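Arabinan endo-1,5-alpha-l-arabinosidase A (Cellvibrio cellulosa, PDB 1GYE) catalyses the hydrolysis of alpha-1,5-linked arabinofuranosyl bonds in linear arabinan, a plant cell wall polysaccharide, producing almost exclusively arabinotriose. Local coordinates at residues 17-22 and 35-40; 52-57 and 87-92; 79-84 and 124-129. All coordinates share one frame; numbering follows the deposited sequence.

Contact 1: residues 17-22 and 35-40; sequences WYLFST and VNWRYS. With AHR (alpha-L-arabinofuranose), chain B.
Within one blade of the five-bladed beta-propeller, Trp37 lays its indole against Leu19 and Trp17, two strands away across strand 27-31. How far blade strands twist is plain here: segments 17-21 and 36-40 run in the same general sense but with 65° between their directions, and their axes come no nearer than 8.8 Å. The Trp37 side chain spans this separation. With CG anti to the carbonyl carbon (chi1 -59°), the Trp37 ring crosses the Leu19 side chain at about a right angle and receives it on one face. Leu19 CD2 sits 4.0 Å above the plane, over the centre of the Trp37 ring system, while Leu19 CB makes a CH-pi contact 4.1 Å from the centroid of the Trp37 six-membered ring. Farther along the same ring, Trp37 CH2 meets Trp17 CB at 4.0 Å. The Trp17 indole itself turns elsewhere, to a cation-pi contact with Arg34 and an edge-to-face meeting with Trp266. At its far end segment 17-22 enters the glycan pocket, where Thr22 OG1 is hydrogen-bonded to Asp7, the probable proton acceptor, and Thr22 O lies 3.1 Å from C3 of the chain B arabinofuranose.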
loop_
_atom_site.group_PDB
_atom_site.type_symbol
_atom_site.label_atom_id
_atom_site.label_comp_id
_atom_site.label_asym_id
_atom_site.label_seq_id
_atom_site.Cartn_x
_atom_site.Cartn_y
_atom_site.Cartn_z
ATOM N N TRP A 17 -9.070 2.168 -16.382
ATOM C CA TRP A 17 -8.349 2.188 -15.103
ATOM C C TRP A 17 -9.282 2.043 -13.892
ATOM O O TRP A 17 -10.405 2.493 -13.902
ATOM C CB TRP A 17 -7.455 3.443 -14.943
ATOM C CG TRP A 17 -6.694 3.881 -16.195
ATOM C CD1 TRP A 17 -7.130 4.741 -17.168
ATOM C CD2 TRP A 17 -5.372 3.488 -16.569
ATOM N NE1 TRP A 17 -6.164 4.890 -18.132
ATOM C CE2 TRP A 17 -5.073 4.132 -17.794
ATOM C CE3 TRP A 17 -4.407 2.653 -15.992
ATOM C CZ2 TRP A 17 -3.861 3.963 -18.459
ATOM C CZ3 TRP A 17 -3.214 2.488 -16.639
ATOM C CH2 TRP A 17 -2.947 3.140 -17.876
ATOM N N TYR A 18 -8.759 1.428 -12.845
ATOM C CA TYR A 18 -9.510 1.170 -11.643
ATOM C C TYR A 18 -8.639 1.579 -10.475
ATOM O O TYR A 18 -7.406 1.376 -10.467
ATOM C CB TYR A 18 -9.883 -0.302 -11.576
ATOM C CG TYR A 18 -10.950 -0.701 -12.584
ATOM C CD1 TYR A 18 -10.599 -1.271 -13.810
ATOM C CD2 TYR A 18 -12.325 -0.495 -12.321
ATOM C CE1 TYR A 18 -11.592 -1.659 -14.758
ATOM C CE2 TYR A 18 -13.340 -0.875 -13.260
ATOM C CZ TYR A 18 -12.971 -1.463 -14.479
ATOM O OH TYR A 18 -13.941 -1.841 -15.433
ATOM N N LEU A 19 -9.283 2.218 -9.517
ATOM C CA LEU A 19 -8.600 2.816 -8.390
ATOM C C LEU A 19 -9.230 2.168 -7.161
ATOM O O LEU A 19 -10.471 2.083 -7.076
ATOM C CB LEU A 19 -8.859 4.331 -8.408
ATOM C CG LEU A 19 -8.472 5.248 -7.235
ATOM C CD1 LEU A 19 -6.985 5.117 -6.821
ATOM C CD2 LEU A 19 -8.829 6.706 -7.567
ATOM N N PHE A 20 -8.402 1.669 -6.250
ATOM C CA PHE A 20 -8.881 1.109 -4.993
ATOM C C PHE A 20 -8.353 1.950 -3.841
ATOM O O PHE A 20 -7.142 2.307 -3.775
ATOM C CB PHE A 20 -8.468 -0.370 -4.821
ATOM C CG PHE A 20 -8.874 -1.253 -5.973
ATOM C CD1 PHE A 20 -8.250 -1.142 -7.219
ATOM C CD2 PHE A 20 -9.879 -2.192 -5.819
ATOM C CE1 PHE A 20 -8.646 -1.957 -8.296
ATOM C CE2 PHE A 20 -10.299 -3.010 -6.884
ATOM C CZ PHE A 20 -9.674 -2.903 -8.114
ATOM N N SER A 21 -9.258 2.280 -2.931
ATOM C CA SER A 21 -8.912 3.112 -1.782
ATOM C C SER A 21 -9.367 2.466 -0.498
ATOM O O SER A 21 -10.407 1.759 -0.450
ATOM C CB SER A 21 -9.626 4.481 -1.920
ATOM O OG SER A 21 -9.360 5.319 -0.814
ATOM N N THR A 22 -8.628 2.769 0.568
ATOM C CA THR A 22 -9.158 2.579 1.915
ATOM C C THR A 22 -10.607 3.134 1.959
ATOM O O THR A 22 -10.888 4.247 1.496
ATOM C CB THR A 22 -8.226 3.309 2.934
ATOM O OG1 THR A 22 -6.970 2.579 3.134
ATOM C CG2 THR A 22 -8.887 3.397 4.319
ATOM N N VAL A 35 -7.665 10.708 -14.870
ATOM C CA VAL A 35 -7.956 12.053 -14.339
ATOM C C VAL A 35 -9.405 12.112 -13.845
ATOM O O VAL A 35 -9.663 12.501 -12.703
ATOM C CB VAL A 35 -7.689 13.204 -15.405
ATOM C CG1 VAL A 35 -8.240 14.555 -14.951
ATOM C CG2 VAL A 35 -6.183 13.347 -15.731
ATOM N N ASN A 36 -10.331 11.699 -14.712
ATOM C CA ASN A 36 -11.777 11.736 -14.440
ATOM C C ASN A 36 -12.337 10.400 -13.981
ATOM O O ASN A 36 -12.342 9.427 -14.741
ATOM C CB ASN A 36 -12.541 12.214 -15.679
ATOM C CG ASN A 36 -12.045 13.545 -16.180
ATOM O OD1 ASN A 36 -12.170 14.555 -15.502
ATOM N ND2 ASN A 36 -11.450 13.548 -17.362
ATOM N N TRP A 37 -12.843 10.378 -12.749
ATOM C CA TRP A 37 -13.206 9.133 -12.052
ATOM C C TRP A 37 -14.685 9.063 -11.624
ATOM O O TRP A 37 -15.184 9.955 -10.927
ATOM C CB TRP A 37 -12.339 8.950 -10.794
ATOM C CG TRP A 37 -10.875 8.891 -11.034
ATOM C CD1 TRP A 37 -9.980 9.935 -10.996
ATOM C CD2 TRP A 37 -10.116 7.727 -11.341
ATOM N NE1 TRP A 37 -8.714 9.475 -11.247
ATOM C CE2 TRP A 37 -8.768 8.124 -11.463
ATOM C CE3 TRP A 37 -10.438 6.376 -11.510
ATOM C CZ2 TRP A 37 -7.750 7.227 -11.752
ATOM C CZ3 TRP A 37 -9.437 5.484 -11.808
ATOM C CH2 TRP A 37 -8.104 5.911 -11.924
ATOM N N ARG A 38 -15.374 7.998 -12.019
ATOM C CA ARG A 38 -16.706 7.735 -11.479
ATOM C C ARG A 38 -16.678 6.644 -10.403
ATOM O O ARG A 38 -15.854 5.727 -10.450
ATOM C CB ARG A 38 -17.712 7.412 -12.588
ATOM C CG ARG A 38 -17.235 6.432 -13.664
ATOM C CD ARG A 38 -18.386 5.738 -14.400
ATOM N NE ARG A 38 -19.079 6.668 -15.276
ATOM C CZ ARG A 38 -20.214 7.298 -14.967
ATOM N NH1 ARG A 38 -20.796 7.098 -13.782
ATOM N NH2 ARG A 38 -20.773 8.128 -15.846
ATOM N N TYR A 39 -17.554 6.757 -9.413
ATOM C CA TYR A 39 -17.682 5.680 -8.439
ATOM C C TYR A 39 -18.010 4.387 -9.200
ATOM O O TYR A 39 -18.921 4.385 -10.057
ATOM C CB TYR A 39 -18.783 6.002 -7.420
ATOM C CG TYR A 39 -18.985 4.928 -6.362
ATOM C CD1 TYR A 39 -18.036 4.735 -5.343
ATOM C CD2 TYR A 39 -20.138 4.109 -6.374
ATOM C CE1 TYR A 39 -18.227 3.753 -4.368
ATOM C CE2 TYR A 39 -20.340 3.135 -5.405
ATOM C CZ TYR A 39 -19.378 2.952 -4.409
ATOM O OH TYR A 39 -19.571 1.985 -3.442
ATOM N N SER A 40 -17.268 3.311 -8.913
ATOM C CA SER A 40 -17.523 2.032 -9.566
ATOM C C SER A 40 -18.242 1.037 -8.654
ATOM O O SER A 40 -19.266 0.494 -9.045
ATOM C CB SER A 40 -16.244 1.440 -10.164
ATOM O OG SER A 40 -16.393 0.062 -10.473
HETATM O O5 AHR B . -10.454 9.328 1.555
HETATM C C5 AHR B . -11.039 8.013 1.710
HETATM C C4 AHR B . -11.511 7.857 3.152
HETATM O O4 AHR B . -10.516 8.244 4.121
HETATM C C3 AHR B . -11.874 6.447 3.499
HETATM O O3 AHR B . -13.270 6.402 3.302
HETATM C C2 AHR B . -11.619 6.450 4.985
HETATM O O2 AHR B . -11.432 5.142 5.478
HETATM C C1 AHR B . -10.407 7.311 5.180
#

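Contact 2: residues 52-57 and 87-92; sequences KRVSPS and TSAIGV
The backbones of Val54 and Ser55, at the exit of a short helix, pass close to those of Ser88 and Thr87 on the segment that leads into strand 88-95, with CA atoms 6.2 Å apart for Val54 and Ser88 and 6.0 Å apart for Ser55 and Thr87. Ser55 is the first residue to leave helical backbone angles, and the chain turns away after it, so that of the residues past the helix Ser55 alone touches segment 87-92, its CB lying 3.9 Å from Thr87 O. Val54 does most of the packing, and its two methyls divide the work. CG1, anti to the backbone N (chi1 161°), presses on the Ser88-Ala89 peptide, with Val54 CG1 3.6 Å from Ser88 C; CG2 meets the Ala89 methyl, Val54 CG2 to Ala89 CB being 4.0 Å. The carbonyl takes part too: Val54 O rests 3.6 Å from Thr87 CB, a van der Waals contact. The polar ends find partners beyond the two segments: Ser55 OG is hydrogen-bonded to Ser81 O, and Ser88 OG to Ser81 and Asn124. Arg53 forms a salt bridge with Glu115 of the neighbouring strand, a residue that also touches Val54 and Ala89. Packing of this kind, one valine against a strand's backbone and an alanine methyl, joins a connecting helical turn to the antiparallel four-stranded meander of a propeller blade.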
loop_
_atom_site.group_PDB
_atom_site.type_symbol
_atom_site.label_atom_id
_atom_site.label_comp_id
_atom_site.label_asym_id
_atom_site.label_seq_id
_atom_site.Cartn_x
_atom_site.Cartn_y
_atom_site.Cartn_z
ATOM N N LYS A 52 -15.151 -8.744 12.502
ATOM C CA LYS A 52 -15.398 -8.385 13.891
ATOM C C LYS A 52 -14.741 -9.385 14.888
ATOM O O LYS A 52 -14.550 -9.102 16.090
ATOM C CB LYS A 52 -16.925 -8.244 14.145
ATOM C CG LYS A 52 -17.553 -6.945 13.533
ATOM C CD LYS A 52 -18.751 -6.406 14.388
ATOM C CE LYS A 52 -19.222 -4.963 14.023
ATOM N NZ LYS A 52 -19.924 -4.886 12.685
ATOM N N ARG A 53 -14.417 -10.568 14.403
ATOM C CA ARG A 53 -13.703 -11.531 15.224
ATOM C C ARG A 53 -12.205 -11.021 15.444
ATOM O O ARG A 53 -11.714 -10.913 16.567
ATOM C CB ARG A 53 -13.811 -12.880 14.521
ATOM C CG ARG A 53 -13.430 -14.095 15.312
ATOM C CD ARG A 53 -12.181 -14.774 14.760
ATOM N NE ARG A 53 -10.989 -14.197 15.401
ATOM C CZ ARG A 53 -9.775 -14.072 14.838
ATOM N NH1 ARG A 53 -9.541 -14.472 13.571
ATOM N NH2 ARG A 53 -8.790 -13.530 15.562
ATOM N N VAL A 54 -11.539 -10.613 14.382
ATOM C CA VAL A 54 -10.213 -10.048 14.483
ATOM C C VAL A 54 -10.248 -8.675 15.177
ATOM O O VAL A 54 -9.400 -8.391 16.022
ATOM C CB VAL A 54 -9.548 -9.944 13.051
ATOM C CG1 VAL A 54 -8.381 -8.977 13.015
ATOM C CG2 VAL A 54 -9.187 -11.330 12.504
ATOM N N SER A 55 -11.195 -7.815 14.816
ATOM C CA SER A 55 -11.221 -6.489 15.434
ATOM C C SER A 55 -12.645 -6.028 15.822
ATOM O O SER A 55 -13.398 -5.544 14.984
ATOM C CB SER A 55 -10.449 -5.457 14.580
ATOM O OG SER A 55 -11.225 -4.303 14.309
ATOM N N PRO A 56 -13.012 -6.233 17.077
ATOM C CA PRO A 56 -14.395 -5.993 17.561
ATOM C C PRO A 56 -14.930 -4.547 17.443
ATOM O O PRO A 56 -16.149 -4.367 17.358
ATOM C CB PRO A 56 -14.345 -6.416 19.052
ATOM C CG PRO A 56 -13.054 -7.276 19.181
ATOM C CD PRO A 56 -12.127 -6.770 18.117
ATOM N N SER A 57 -14.036 -3.557 17.463
ATOM C CA SER A 57 -14.360 -2.131 17.279
ATOM C C SER A 57 -14.591 -1.746 15.781
ATOM O O SER A 57 -15.147 -0.678 15.507
ATOM C CB SER A 57 -13.235 -1.264 17.876
ATOM O OG SER A 57 -11.970 -1.654 17.289
ATOM N N THR A 87 -4.249 -5.803 16.579
ATOM C CA THR A 87 -5.277 -6.793 16.325
ATOM C C THR A 87 -5.695 -6.547 14.875
ATOM O O THR A 87 -6.582 -5.708 14.590
ATOM C CB THR A 87 -6.493 -6.592 17.221
ATOM O OG1 THR A 87 -6.956 -5.256 17.015
ATOM C CG2 THR A 87 -6.129 -6.682 18.744
ATOM N N SER A 88 -5.056 -7.275 13.965
ATOM C CA SER A 88 -5.204 -6.986 12.560
ATOM C C SER A 88 -5.084 -8.258 11.738
ATOM O O SER A 88 -4.435 -9.226 12.174
ATOM C CB SER A 88 -4.117 -6.000 12.113
ATOM O OG SER A 88 -4.178 -4.801 12.861
ATOM N N ALA A 89 -5.682 -8.242 10.542
ATOM C CA ALA A 89 -5.464 -9.319 9.578
ATOM C C ALA A 89 -5.596 -8.806 8.168
ATOM O O ALA A 89 -6.303 -7.835 7.896
ATOM C CB ALA A 89 -6.392 -10.442 9.803
ATOM N N ILE A 90 -4.864 -9.438 7.276
ATOM C CA ILE A 90 -4.954 -9.120 5.879
ATOM C C ILE A 90 -5.661 -10.288 5.238
ATOM O O ILE A 90 -5.235 -11.450 5.401
ATOM C CB ILE A 90 -3.580 -8.943 5.250
ATOM C CG1 ILE A 90 -2.910 -7.701 5.802
ATOM C CG2 ILE A 90 -3.675 -8.766 3.726
ATOM C CD1 ILE A 90 -1.342 -7.750 5.602
ATOM N N GLY A 91 -6.716 -9.961 4.497
ATOM C CA GLY A 91 -7.445 -10.942 3.705
ATOM C C GLY A 91 -7.347 -10.725 2.183
ATOM O O GLY A 91 -6.755 -9.714 1.694
ATOM N N VAL A 92 -7.908 -11.661 1.412
ATOM C CA VAL A 92 -7.972 -11.401 0.016
ATOM C C VAL A 92 -9.267 -11.839 -0.618
ATOM O O VAL A 92 -9.875 -12.843 -0.249
ATOM C CB VAL A 92 -6.762 -11.934 -0.722
ATOM C CG1 VAL A 92 -6.779 -13.481 -0.819
ATOM C CG2 VAL A 92 -6.665 -11.259 -2.092
#

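Contact 3: residues 79-84 and 124-129; sequences SVSAFG and NAIAPA. With AHR (alpha-L-arabinofuranose), chain C; AHR (alpha-L-arabinofuranose), chain D.
Where strand 73-80 of a propeller blade runs out toward the arabinan-binding site, Ser79 and Ser81 pack against Ile126 in the loop leading to the next blade. Packing is closest around Ser79. Its OG, anti to the carbonyl carbon (chi1 -50°), accepts a nearly straight hydrogen bond from Ala127 N, 2.9 Å to Ser79 OG at 172°, and is also bonded to Trp63 O, so this buried hydroxyl is gripped twice. Pro128 CD closes in at 3.4 Å from the same Ser79 OG. An inverse gamma turn centred on Ala125 leads into Ile126, whose CG2 lies 3.6 Å from both CB and OG of Ser81. Toward the glycan, direct contact gives way to water: Ser81 OG and Asn124 OD1, both held by Ser88, are 4.2 Å apart. One water spans this side, bonded to Ser81 OG, Ala82 O, Asn124 ND2 and O3 of the chain C arabinofuranose. Asn124 ND2 reaches that sugar directly as well, through a weak bond to O2. Both segments thus grip one sugar unit, consistent with substrate-binding roles for Gly84 and Asn124; the firmer hold is Gly84 N donating to sugar O3 at 2.7 Å.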
loop_
_atom_site.group_PDB
_atom_site.type_symbol
_atom_site.label_atom_id
_atom_site.label_comp_id
_atom_site.label_asym_id
_atom_site.label_seq_id
_atom_site.Cartn_x
_atom_site.Cartn_y
_atom_site.Cartn_z
ATOM N N SER A 79 -7.117 -4.875 4.499
ATOM C CA SER A 79 -6.719 -4.955 5.913
ATOM C C SER A 79 -7.861 -4.654 6.863
ATOM O O SER A 79 -8.478 -3.599 6.763
ATOM C CB SER A 79 -5.591 -3.938 6.226
ATOM O OG SER A 79 -4.513 -4.005 5.311
ATOM N N VAL A 80 -8.127 -5.580 7.773
ATOM C CA VAL A 80 -9.008 -5.386 8.921
ATOM C C VAL A 80 -8.164 -5.021 10.176
ATOM O O VAL A 80 -7.163 -5.682 10.480
ATOM C CB VAL A 80 -9.871 -6.681 9.155
ATOM C CG1 VAL A 80 -10.793 -6.531 10.346
ATOM C CG2 VAL A 80 -10.717 -7.056 7.920
ATOM N N SER A 81 -8.518 -3.969 10.912
ATOM C CA SER A 81 -7.645 -3.499 11.993
ATOM C C SER A 81 -8.360 -2.553 12.939
ATOM O O SER A 81 -9.564 -2.347 12.811
ATOM C CB SER A 81 -6.426 -2.763 11.423
ATOM O OG SER A 81 -5.366 -2.654 12.397
ATOM N N ALA A 82 -7.624 -2.004 13.909
ATOM C CA ALA A 82 -8.161 -0.934 14.757
ATOM C C ALA A 82 -7.061 0.076 15.000
ATOM O O ALA A 82 -5.879 -0.283 15.033
ATOM C CB ALA A 82 -8.687 -1.454 16.072
ATOM N N PHE A 83 -7.458 1.322 15.185
ATOM C CA PHE A 83 -6.507 2.389 15.291
ATOM C C PHE A 83 -5.555 2.168 16.431
ATOM O O PHE A 83 -5.991 2.035 17.579
ATOM C CB PHE A 83 -7.189 3.744 15.526
ATOM C CG PHE A 83 -6.246 4.923 15.328
ATOM C CD1 PHE A 83 -5.322 4.919 14.268
ATOM C CD2 PHE A 83 -6.279 6.032 16.185
ATOM C CE1 PHE A 83 -4.431 5.993 14.056
ATOM C CE2 PHE A 83 -5.382 7.134 15.982
ATOM C CZ PHE A 83 -4.452 7.092 14.909
ATOM N N GLY A 84 -4.267 2.233 16.117
ATOM C CA GLY A 84 -3.225 2.084 17.110
ATOM C C GLY A 84 -3.084 0.706 17.757
ATOM O O GLY A 84 -2.441 0.607 18.803
ATOM N N ASN A 124 2.359 -5.697 12.484
ATOM C CA ASN A 124 0.963 -5.370 12.434
ATOM C C ASN A 124 0.500 -5.771 11.065
ATOM O O ASN A 124 0.965 -5.205 10.094
ATOM C CB ASN A 124 0.837 -3.859 12.579
ATOM C CG ASN A 124 -0.585 -3.425 12.786
ATOM O OD1 ASN A 124 -1.500 -4.267 12.917
ATOM N ND2 ASN A 124 -0.803 -2.103 12.844
ATOM N N ALA A 125 -0.363 -6.783 10.949
ATOM C CA ALA A 125 -0.769 -7.270 9.623
ATOM C C ALA A 125 -1.725 -6.291 8.926
ATOM O O ALA A 125 -2.912 -6.558 8.785
ATOM C CB ALA A 125 -1.426 -8.644 9.744
ATOM N N ILE A 126 -1.205 -5.137 8.528
ATOM C CA ILE A 126 -1.891 -4.269 7.584
ATOM C C ILE A 126 -0.995 -3.915 6.392
ATOM O O ILE A 126 0.225 -4.151 6.419
ATOM C CB ILE A 126 -2.420 -2.987 8.273
ATOM C CG1 ILE A 126 -1.275 -2.112 8.741
ATOM C CG2 ILE A 126 -3.413 -3.302 9.465
ATOM C CD1 ILE A 126 -1.782 -0.762 9.210
ATOM N N ALA A 127 -1.634 -3.414 5.328
ATOM C CA ALA A 127 -0.988 -2.720 4.232
ATOM C C ALA A 127 -0.218 -3.606 3.354
ATOM O O ALA A 127 0.976 -3.389 3.163
ATOM C CB ALA A 127 -0.109 -1.618 4.739
ATOM N N PRO A 128 -0.869 -4.621 2.800
ATOM C CA PRO A 128 -0.162 -5.599 1.954
ATOM C C PRO A 128 0.303 -4.969 0.649
ATOM O O PRO A 128 -0.286 -3.978 0.230
ATOM C CB PRO A 128 -1.219 -6.640 1.672
ATOM C CG PRO A 128 -2.496 -5.834 1.771
ATOM C CD PRO A 128 -2.298 -4.934 2.963
ATOM N N ALA A 129 1.365 -5.517 0.074
ATOM C CA ALA A 129 1.727 -5.274 -1.337
ATOM C C ALA A 129 2.256 -6.576 -1.937
ATOM O O ALA A 129 3.017 -7.312 -1.241
ATOM C CB ALA A 129 2.754 -4.135 -1.499
HETATM O O5 AHR C . -2.745 4.752 10.783
HETATM C C5 AHR C . -2.202 3.494 11.023
HETATM C C4 AHR C . -2.226 3.398 12.514
HETATM O O4 AHR C . -1.071 4.028 13.037
HETATM C C3 AHR C . -2.196 1.939 12.849
HETATM O O3 AHR C . -3.340 1.697 13.659
HETATM C C2 AHR C . -0.917 1.751 13.621
HETATM O O2 AHR C . -0.099 0.860 12.864
HETATM C C1 AHR C . -0.310 3.122 13.799
HETATM O O5 AHR D . -2.093 5.888 19.272
HETATM C C5 AHR D . -3.134 4.903 19.149
HETATM C C4 AHR D . -3.961 4.838 20.425
HETATM O O4 AHR D . -3.947 3.482 20.876
HETATM C C3 AHR D . -5.440 5.146 20.177
HETATM O O3 AHR D . -5.884 6.379 20.740
HETATM C C2 AHR D . -6.163 4.016 20.857
HETATM O O2 AHR D . -7.461 3.844 20.291
HETATM C C1 AHR D . -5.199 2.908 20.503
HETATM O O1 AHR D . -5.431 1.684 21.191
HETATM O O HOH W 1 -3.549 -0.797 13.150
#

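In the fold
All three contacts reach the same curled sheet, which spans two neighbouring propeller blades. Contact 1 closes before the others open, and its centre lies about 25 Å from that of contact 2 and about 22 Å from that of contact 3, without touching either. Contacts 2 and 3, with centres about 8 Å apart, interleave along the chain: 52-57, 79-84, 87-92, 124-129. Their strands 73-80 and 88-95 are antiparallel neighbours. The chain thus passes from one blade, through a helical connection, into the next and on to the loop before strand 129-132. Contacts 1 and 3 each extend into the glycan pocket, whereas contact 2 stands one shell back, its Ser88 probably holding Asn124, a likely substrate-binding residue, in place.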